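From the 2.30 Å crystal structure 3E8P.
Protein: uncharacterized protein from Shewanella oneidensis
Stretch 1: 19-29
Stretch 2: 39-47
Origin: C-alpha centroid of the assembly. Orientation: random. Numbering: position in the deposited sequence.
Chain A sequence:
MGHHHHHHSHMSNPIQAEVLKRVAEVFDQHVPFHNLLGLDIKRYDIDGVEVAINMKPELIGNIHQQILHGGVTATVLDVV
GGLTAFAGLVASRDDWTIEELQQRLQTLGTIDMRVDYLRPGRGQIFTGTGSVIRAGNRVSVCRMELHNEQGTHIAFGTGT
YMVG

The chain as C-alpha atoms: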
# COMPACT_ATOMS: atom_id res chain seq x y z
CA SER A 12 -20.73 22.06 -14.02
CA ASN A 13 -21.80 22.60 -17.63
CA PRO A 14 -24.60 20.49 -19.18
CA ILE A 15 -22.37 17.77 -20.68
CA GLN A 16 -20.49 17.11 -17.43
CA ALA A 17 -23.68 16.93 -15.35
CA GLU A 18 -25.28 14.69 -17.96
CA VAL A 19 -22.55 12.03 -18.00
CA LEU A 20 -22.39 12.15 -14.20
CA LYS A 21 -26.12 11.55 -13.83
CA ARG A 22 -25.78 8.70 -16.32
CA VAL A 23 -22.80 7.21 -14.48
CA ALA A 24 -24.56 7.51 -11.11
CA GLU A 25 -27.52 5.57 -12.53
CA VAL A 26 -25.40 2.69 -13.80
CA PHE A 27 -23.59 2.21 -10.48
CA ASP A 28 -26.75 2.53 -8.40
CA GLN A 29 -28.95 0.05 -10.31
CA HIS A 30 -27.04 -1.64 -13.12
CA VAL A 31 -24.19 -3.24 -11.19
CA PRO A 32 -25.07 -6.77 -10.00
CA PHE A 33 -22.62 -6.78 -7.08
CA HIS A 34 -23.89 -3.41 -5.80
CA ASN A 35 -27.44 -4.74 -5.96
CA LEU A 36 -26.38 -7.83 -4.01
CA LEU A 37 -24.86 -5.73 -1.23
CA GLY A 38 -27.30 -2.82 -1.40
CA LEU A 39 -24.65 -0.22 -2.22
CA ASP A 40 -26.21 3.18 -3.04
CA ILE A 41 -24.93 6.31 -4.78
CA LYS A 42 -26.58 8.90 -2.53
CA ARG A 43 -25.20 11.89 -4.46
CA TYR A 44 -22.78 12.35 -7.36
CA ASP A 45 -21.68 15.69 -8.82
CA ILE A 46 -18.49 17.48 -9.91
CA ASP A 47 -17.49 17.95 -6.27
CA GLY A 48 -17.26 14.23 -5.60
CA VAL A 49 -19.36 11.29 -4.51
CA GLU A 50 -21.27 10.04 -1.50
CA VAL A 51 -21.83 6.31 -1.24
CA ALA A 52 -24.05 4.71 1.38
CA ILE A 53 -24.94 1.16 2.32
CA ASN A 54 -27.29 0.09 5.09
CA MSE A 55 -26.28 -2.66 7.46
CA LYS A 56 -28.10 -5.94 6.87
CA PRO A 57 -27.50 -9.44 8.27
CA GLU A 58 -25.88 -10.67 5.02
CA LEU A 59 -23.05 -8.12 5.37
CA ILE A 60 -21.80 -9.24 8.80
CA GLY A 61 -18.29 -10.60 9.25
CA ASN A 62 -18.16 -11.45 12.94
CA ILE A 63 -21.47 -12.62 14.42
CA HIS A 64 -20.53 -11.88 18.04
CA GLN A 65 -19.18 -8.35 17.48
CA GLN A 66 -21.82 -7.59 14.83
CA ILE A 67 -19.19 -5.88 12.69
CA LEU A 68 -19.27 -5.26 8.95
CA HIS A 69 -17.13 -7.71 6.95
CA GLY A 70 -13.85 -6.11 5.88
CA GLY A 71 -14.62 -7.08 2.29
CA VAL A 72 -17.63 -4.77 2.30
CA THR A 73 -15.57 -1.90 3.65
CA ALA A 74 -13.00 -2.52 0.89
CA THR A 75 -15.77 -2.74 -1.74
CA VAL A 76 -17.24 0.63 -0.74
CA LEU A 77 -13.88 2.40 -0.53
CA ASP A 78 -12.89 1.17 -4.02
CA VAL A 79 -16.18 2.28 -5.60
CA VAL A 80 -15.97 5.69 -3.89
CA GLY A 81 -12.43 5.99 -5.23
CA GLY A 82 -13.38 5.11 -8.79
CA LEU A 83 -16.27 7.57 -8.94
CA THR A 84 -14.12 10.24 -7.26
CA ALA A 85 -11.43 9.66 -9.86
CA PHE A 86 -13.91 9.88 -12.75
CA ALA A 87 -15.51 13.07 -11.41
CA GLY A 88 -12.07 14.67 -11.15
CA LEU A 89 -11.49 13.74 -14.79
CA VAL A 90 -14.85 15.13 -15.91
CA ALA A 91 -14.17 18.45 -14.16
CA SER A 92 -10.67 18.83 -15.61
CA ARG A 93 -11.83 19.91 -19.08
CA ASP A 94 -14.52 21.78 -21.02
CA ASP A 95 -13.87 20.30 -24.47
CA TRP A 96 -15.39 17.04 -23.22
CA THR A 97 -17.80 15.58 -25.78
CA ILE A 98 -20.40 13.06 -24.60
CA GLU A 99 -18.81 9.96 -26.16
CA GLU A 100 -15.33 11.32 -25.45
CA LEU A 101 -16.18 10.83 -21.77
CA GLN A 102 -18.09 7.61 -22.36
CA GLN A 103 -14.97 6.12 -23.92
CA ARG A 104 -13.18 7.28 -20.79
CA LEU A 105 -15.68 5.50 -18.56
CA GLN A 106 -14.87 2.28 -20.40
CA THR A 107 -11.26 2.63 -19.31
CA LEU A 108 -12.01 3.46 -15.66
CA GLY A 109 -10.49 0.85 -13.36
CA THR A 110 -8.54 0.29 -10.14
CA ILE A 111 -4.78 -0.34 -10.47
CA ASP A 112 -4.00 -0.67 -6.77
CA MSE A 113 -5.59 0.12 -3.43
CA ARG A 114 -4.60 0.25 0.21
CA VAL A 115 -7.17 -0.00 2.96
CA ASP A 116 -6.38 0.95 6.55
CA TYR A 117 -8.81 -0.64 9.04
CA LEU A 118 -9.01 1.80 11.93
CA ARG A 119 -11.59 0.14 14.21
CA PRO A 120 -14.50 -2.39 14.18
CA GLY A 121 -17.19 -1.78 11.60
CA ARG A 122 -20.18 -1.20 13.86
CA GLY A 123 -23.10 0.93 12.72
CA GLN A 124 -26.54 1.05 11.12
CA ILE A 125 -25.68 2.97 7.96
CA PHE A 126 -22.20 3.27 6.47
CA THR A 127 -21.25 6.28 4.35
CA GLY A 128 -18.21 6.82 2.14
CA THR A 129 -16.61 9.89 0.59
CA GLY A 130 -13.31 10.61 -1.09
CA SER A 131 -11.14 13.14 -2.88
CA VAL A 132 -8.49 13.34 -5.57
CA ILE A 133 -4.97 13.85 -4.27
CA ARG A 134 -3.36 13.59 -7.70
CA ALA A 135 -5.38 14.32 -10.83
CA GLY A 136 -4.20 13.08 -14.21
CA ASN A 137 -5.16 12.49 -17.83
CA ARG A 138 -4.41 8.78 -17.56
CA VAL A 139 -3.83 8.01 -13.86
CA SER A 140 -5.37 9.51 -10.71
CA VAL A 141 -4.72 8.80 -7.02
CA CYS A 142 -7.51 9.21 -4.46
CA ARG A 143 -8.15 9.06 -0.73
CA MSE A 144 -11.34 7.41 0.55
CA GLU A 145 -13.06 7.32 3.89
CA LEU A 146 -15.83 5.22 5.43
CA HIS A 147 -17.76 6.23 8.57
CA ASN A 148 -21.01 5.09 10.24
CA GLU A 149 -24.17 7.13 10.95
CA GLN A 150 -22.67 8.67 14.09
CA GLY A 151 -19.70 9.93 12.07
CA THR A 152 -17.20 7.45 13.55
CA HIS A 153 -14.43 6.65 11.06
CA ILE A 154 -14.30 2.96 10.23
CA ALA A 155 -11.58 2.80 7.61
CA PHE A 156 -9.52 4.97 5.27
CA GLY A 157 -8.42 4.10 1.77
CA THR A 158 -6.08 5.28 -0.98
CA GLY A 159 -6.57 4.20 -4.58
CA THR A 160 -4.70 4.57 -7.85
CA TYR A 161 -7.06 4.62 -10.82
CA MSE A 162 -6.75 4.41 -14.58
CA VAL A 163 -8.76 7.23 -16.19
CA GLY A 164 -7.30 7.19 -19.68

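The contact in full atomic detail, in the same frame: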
# COMPACT_ATOMS: atom_id res chain seq x y z
N VAL A 19 -23.29 13.29 -18.10
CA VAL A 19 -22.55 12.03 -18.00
C VAL A 19 -22.52 11.55 -16.56
O VAL A 19 -22.59 10.35 -16.30
CB VAL A 19 -21.10 12.16 -18.53
CG1 VAL A 19 -21.12 12.64 -19.98
CG2 VAL A 19 -20.30 13.11 -17.67
N LEU A 20 -22.42 12.48 -15.62
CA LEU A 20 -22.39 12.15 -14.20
C LEU A 20 -23.70 11.50 -13.78
O LEU A 20 -23.69 10.47 -13.11
CB LEU A 20 -22.14 13.40 -13.36
CG LEU A 20 -20.75 14.05 -13.47
CD1 LEU A 20 -20.80 15.44 -12.86
CD2 LEU A 20 -19.71 13.18 -12.77
N LYS A 21 -24.81 12.10 -14.18
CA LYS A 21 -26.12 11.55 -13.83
C LYS A 21 -26.26 10.16 -14.43
O LYS A 21 -26.84 9.26 -13.82
CB LYS A 21 -27.24 12.46 -14.33
CG LYS A 21 -28.63 12.05 -13.84
CD LYS A 21 -29.74 12.98 -14.35
CE LYS A 21 -29.66 14.36 -13.71
NZ LYS A 21 -30.82 15.22 -14.12
N ARG A 22 -25.73 9.98 -15.63
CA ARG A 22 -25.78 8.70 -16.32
C ARG A 22 -24.92 7.68 -15.56
O ARG A 22 -25.35 6.56 -15.31
CB ARG A 22 -25.28 8.85 -17.76
CG ARG A 22 -25.06 7.54 -18.52
CD ARG A 22 -26.37 6.90 -18.96
NE ARG A 22 -26.22 5.48 -19.25
CZ ARG A 22 -25.41 4.97 -20.18
NH1 ARG A 22 -24.68 5.78 -20.94
NH2 ARG A 22 -25.33 3.66 -20.34
N VAL A 23 -23.71 8.09 -15.20
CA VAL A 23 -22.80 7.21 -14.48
C VAL A 23 -23.35 6.82 -13.11
O VAL A 23 -23.22 5.67 -12.69
CB VAL A 23 -21.42 7.88 -14.27
CG1 VAL A 23 -20.52 6.96 -13.47
CG2 VAL A 23 -20.79 8.18 -15.62
N ALA A 24 -23.98 7.77 -12.42
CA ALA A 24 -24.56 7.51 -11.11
C ALA A 24 -25.65 6.45 -11.21
O ALA A 24 -25.77 5.59 -10.34
CB ALA A 24 -25.13 8.80 -10.52
N GLU A 25 -26.43 6.52 -12.28
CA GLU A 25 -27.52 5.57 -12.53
C GLU A 25 -27.01 4.15 -12.74
O GLU A 25 -27.56 3.19 -12.19
CB GLU A 25 -28.32 6.00 -13.76
CG GLU A 25 -29.83 6.06 -13.56
CD GLU A 25 -30.47 4.70 -13.28
OE1 GLU A 25 -30.36 4.20 -12.14
OE2 GLU A 25 -31.10 4.14 -14.21
N VAL A 26 -25.96 4.01 -13.54
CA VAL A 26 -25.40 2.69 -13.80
C VAL A 26 -24.90 2.03 -12.52
O VAL A 26 -25.21 0.87 -12.26
CB VAL A 26 -24.23 2.76 -14.82
CG1 VAL A 26 -23.69 1.36 -15.08
CG2 VAL A 26 -24.69 3.40 -16.12
N PHE A 27 -24.12 2.76 -11.72
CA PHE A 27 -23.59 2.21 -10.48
C PHE A 27 -24.64 1.93 -9.42
O PHE A 27 -24.47 1.01 -8.62
CB PHE A 27 -22.52 3.14 -9.90
CG PHE A 27 -21.17 3.01 -10.55
CD1 PHE A 27 -20.99 3.35 -11.89
CD2 PHE A 27 -20.08 2.55 -9.82
CE1 PHE A 27 -19.74 3.23 -12.49
CE2 PHE A 27 -18.82 2.43 -10.41
CZ PHE A 27 -18.65 2.78 -11.74
N ASP A 28 -25.71 2.72 -9.40
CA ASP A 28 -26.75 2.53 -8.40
C ASP A 28 -27.76 1.41 -8.69
O ASP A 28 -28.31 0.83 -7.75
CB ASP A 28 -27.52 3.84 -8.18
CG ASP A 28 -28.50 3.75 -7.01
OD1 ASP A 28 -28.05 3.70 -5.85
OD2 ASP A 28 -29.73 3.73 -7.26
N GLN A 29 -27.98 1.09 -9.96
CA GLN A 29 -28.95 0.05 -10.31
C GLN A 29 -28.46 -1.02 -11.28
O GLN A 29 -28.94 -2.15 -11.25
CB GLN A 29 -30.22 0.69 -10.89
CG GLN A 29 -31.01 1.56 -9.90
CD GLN A 29 -31.62 0.77 -8.75
OE1 GLN A 29 -32.08 1.34 -7.76
NE2 GLN A 29 -31.63 -0.56 -8.88
N LEU A 39 -25.46 -1.43 -2.14
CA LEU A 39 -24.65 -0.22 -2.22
C LEU A 39 -25.39 0.87 -3.00
O LEU A 39 -25.87 0.63 -4.11
CB LEU A 39 -23.31 -0.58 -2.88
CG LEU A 39 -22.18 0.44 -2.99
CD1 LEU A 39 -20.86 -0.28 -3.18
CD2 LEU A 39 -22.46 1.36 -4.17
N ASP A 40 -25.50 2.06 -2.41
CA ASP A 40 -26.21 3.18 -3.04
C ASP A 40 -25.38 4.44 -3.30
O ASP A 40 -24.56 4.84 -2.48
CB ASP A 40 -27.40 3.61 -2.18
CG ASP A 40 -28.40 2.50 -1.96
OD1 ASP A 40 -29.36 2.73 -1.20
OD2 ASP A 40 -28.24 1.41 -2.55
N ILE A 41 -25.61 5.07 -4.45
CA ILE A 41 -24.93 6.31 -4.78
C ILE A 41 -25.89 7.42 -4.35
O ILE A 41 -26.77 7.84 -5.10
CB ILE A 41 -24.62 6.43 -6.30
CG1 ILE A 41 -23.53 5.43 -6.70
CG2 ILE A 41 -24.12 7.83 -6.64
CD1 ILE A 41 -23.97 4.00 -6.69
N LYS A 42 -25.73 7.87 -3.11
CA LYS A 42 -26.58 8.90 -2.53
C LYS A 42 -26.56 10.20 -3.33
O LYS A 42 -27.61 10.77 -3.63
CB LYS A 42 -26.16 9.17 -1.08
CG LYS A 42 -27.20 9.90 -0.25
CD LYS A 42 -26.74 10.08 1.19
CE LYS A 42 -27.81 10.78 2.03
NZ LYS A 42 -27.33 11.08 3.41
N ARG A 43 -25.36 10.66 -3.68
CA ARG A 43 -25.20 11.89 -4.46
C ARG A 43 -23.93 11.79 -5.29
O ARG A 43 -22.95 11.19 -4.85
CB ARG A 43 -25.12 13.10 -3.53
CG ARG A 43 -26.46 13.54 -2.97
CD ARG A 43 -26.31 14.71 -2.01
NE ARG A 43 -25.82 14.29 -0.69
CZ ARG A 43 -26.52 13.55 0.17
NH1 ARG A 43 -27.74 13.14 -0.15
NH2 ARG A 43 -26.01 13.24 1.35
N TYR A 44 -23.95 12.38 -6.48
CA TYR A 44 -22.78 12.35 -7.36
C TYR A 44 -22.76 13.55 -8.29
O TYR A 44 -23.55 13.65 -9.22
CB TYR A 44 -22.79 11.04 -8.17
CG TYR A 44 -21.53 10.78 -8.96
CD1 TYR A 44 -20.28 10.89 -8.37
CD2 TYR A 44 -21.59 10.39 -10.30
CE1 TYR A 44 -19.12 10.61 -9.08
CE2 TYR A 44 -20.44 10.10 -11.01
CZ TYR A 44 -19.20 10.21 -10.40
OH TYR A 44 -18.04 9.92 -11.10
N ASP A 45 -21.83 14.47 -8.03
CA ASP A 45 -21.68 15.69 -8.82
C ASP A 45 -20.20 15.98 -9.04
O ASP A 45 -19.35 15.17 -8.66
CB ASP A 45 -22.33 16.85 -8.08
CG ASP A 45 -21.93 16.90 -6.61
OD1 ASP A 45 -20.72 16.98 -6.34
OD2 ASP A 45 -22.83 16.86 -5.74
N ILE A 46 -19.89 17.12 -9.63
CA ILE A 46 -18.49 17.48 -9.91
C ILE A 46 -17.63 17.66 -8.68
O ILE A 46 -16.40 17.69 -8.78
CB ILE A 46 -18.38 18.78 -10.73
CG1 ILE A 46 -19.21 19.88 -10.08
CG2 ILE A 46 -18.80 18.52 -12.17
CD1 ILE A 46 -18.94 21.24 -10.65
N ASP A 47 -18.25 17.80 -7.51
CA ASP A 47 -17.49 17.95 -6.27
C ASP A 47 -16.88 16.60 -5.90
O ASP A 47 -15.69 16.51 -5.59
CB ASP A 47 -18.40 18.41 -5.13
CG ASP A 47 -18.96 19.80 -5.35
OD1 ASP A 47 -19.89 20.18 -4.60
OD2 ASP A 47 -18.48 20.50 -6.26

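The helix of stretch 1 runs against the strand of stretch 2 roughly antiparallel, their directions 145° apart and their axes 7.2 Å apart at closest approach. The pairs run in opposite order along the two stretches: Leu20 lies beside Asp45, Ala24 beside Tyr44 and Asp28 beside Asp40. The helix meets the strand through residues spaced three and four apart, Leu20, Val23, Ala24, Phe27 and Asp28, while exposed Lys21, Arg22 and Glu25 make no contact with it.

Leu20 leaves the helix sideways, but its m,t rotamer brings the end of the side chain to the strand. Leu20 CD2 packs 3.6 Å from Tyr44 CE2, and Leu20 CD1 reaches Ile46 CG2 at 3.7 Å, so one leucine spans the tyrosine and the turn beyond it. The Leu20 carbonyl, already accepting the helical hydrogen bond from Ala24 N, lies at the edge of the Tyr44 ring, with Leu20 O 3.5 Å from Tyr44 CD2.

Val23 points toward the strand and adds a lighter contact, Val23 CG1 lying 4.0 Å from Tyr44 CE2. One turn on from Leu20, Ala24 offers just a methyl group, and two strand side chains share it: Ala24 CB is 3.9 Å from Tyr44 CD2 and 4.1 Å from Ile41 CG2. At this point the backbones are near each other, with Ala24 CA 6.4 Å from Tyr44 CA; they come closer at the far end, where Asp28 CA is 5.4 Å from Asp40 CA.

Phe27 contributes the base of its side chain; Phe27 CB meets Ile41 CD1 at 3.6 Å while the ring leads away. Asp28 then supplies the polar tie. With chi1 in t, Asp28 OD1 accepts a hydrogen bond from Ile41 N at 3.1 Å, with an N-H...O angle of 160°. The bond sits at the end of the apolar packing, and the like charge of Asp40 is close by, Asp40 OD2 lying 4.0 Å from Asp28 OD1.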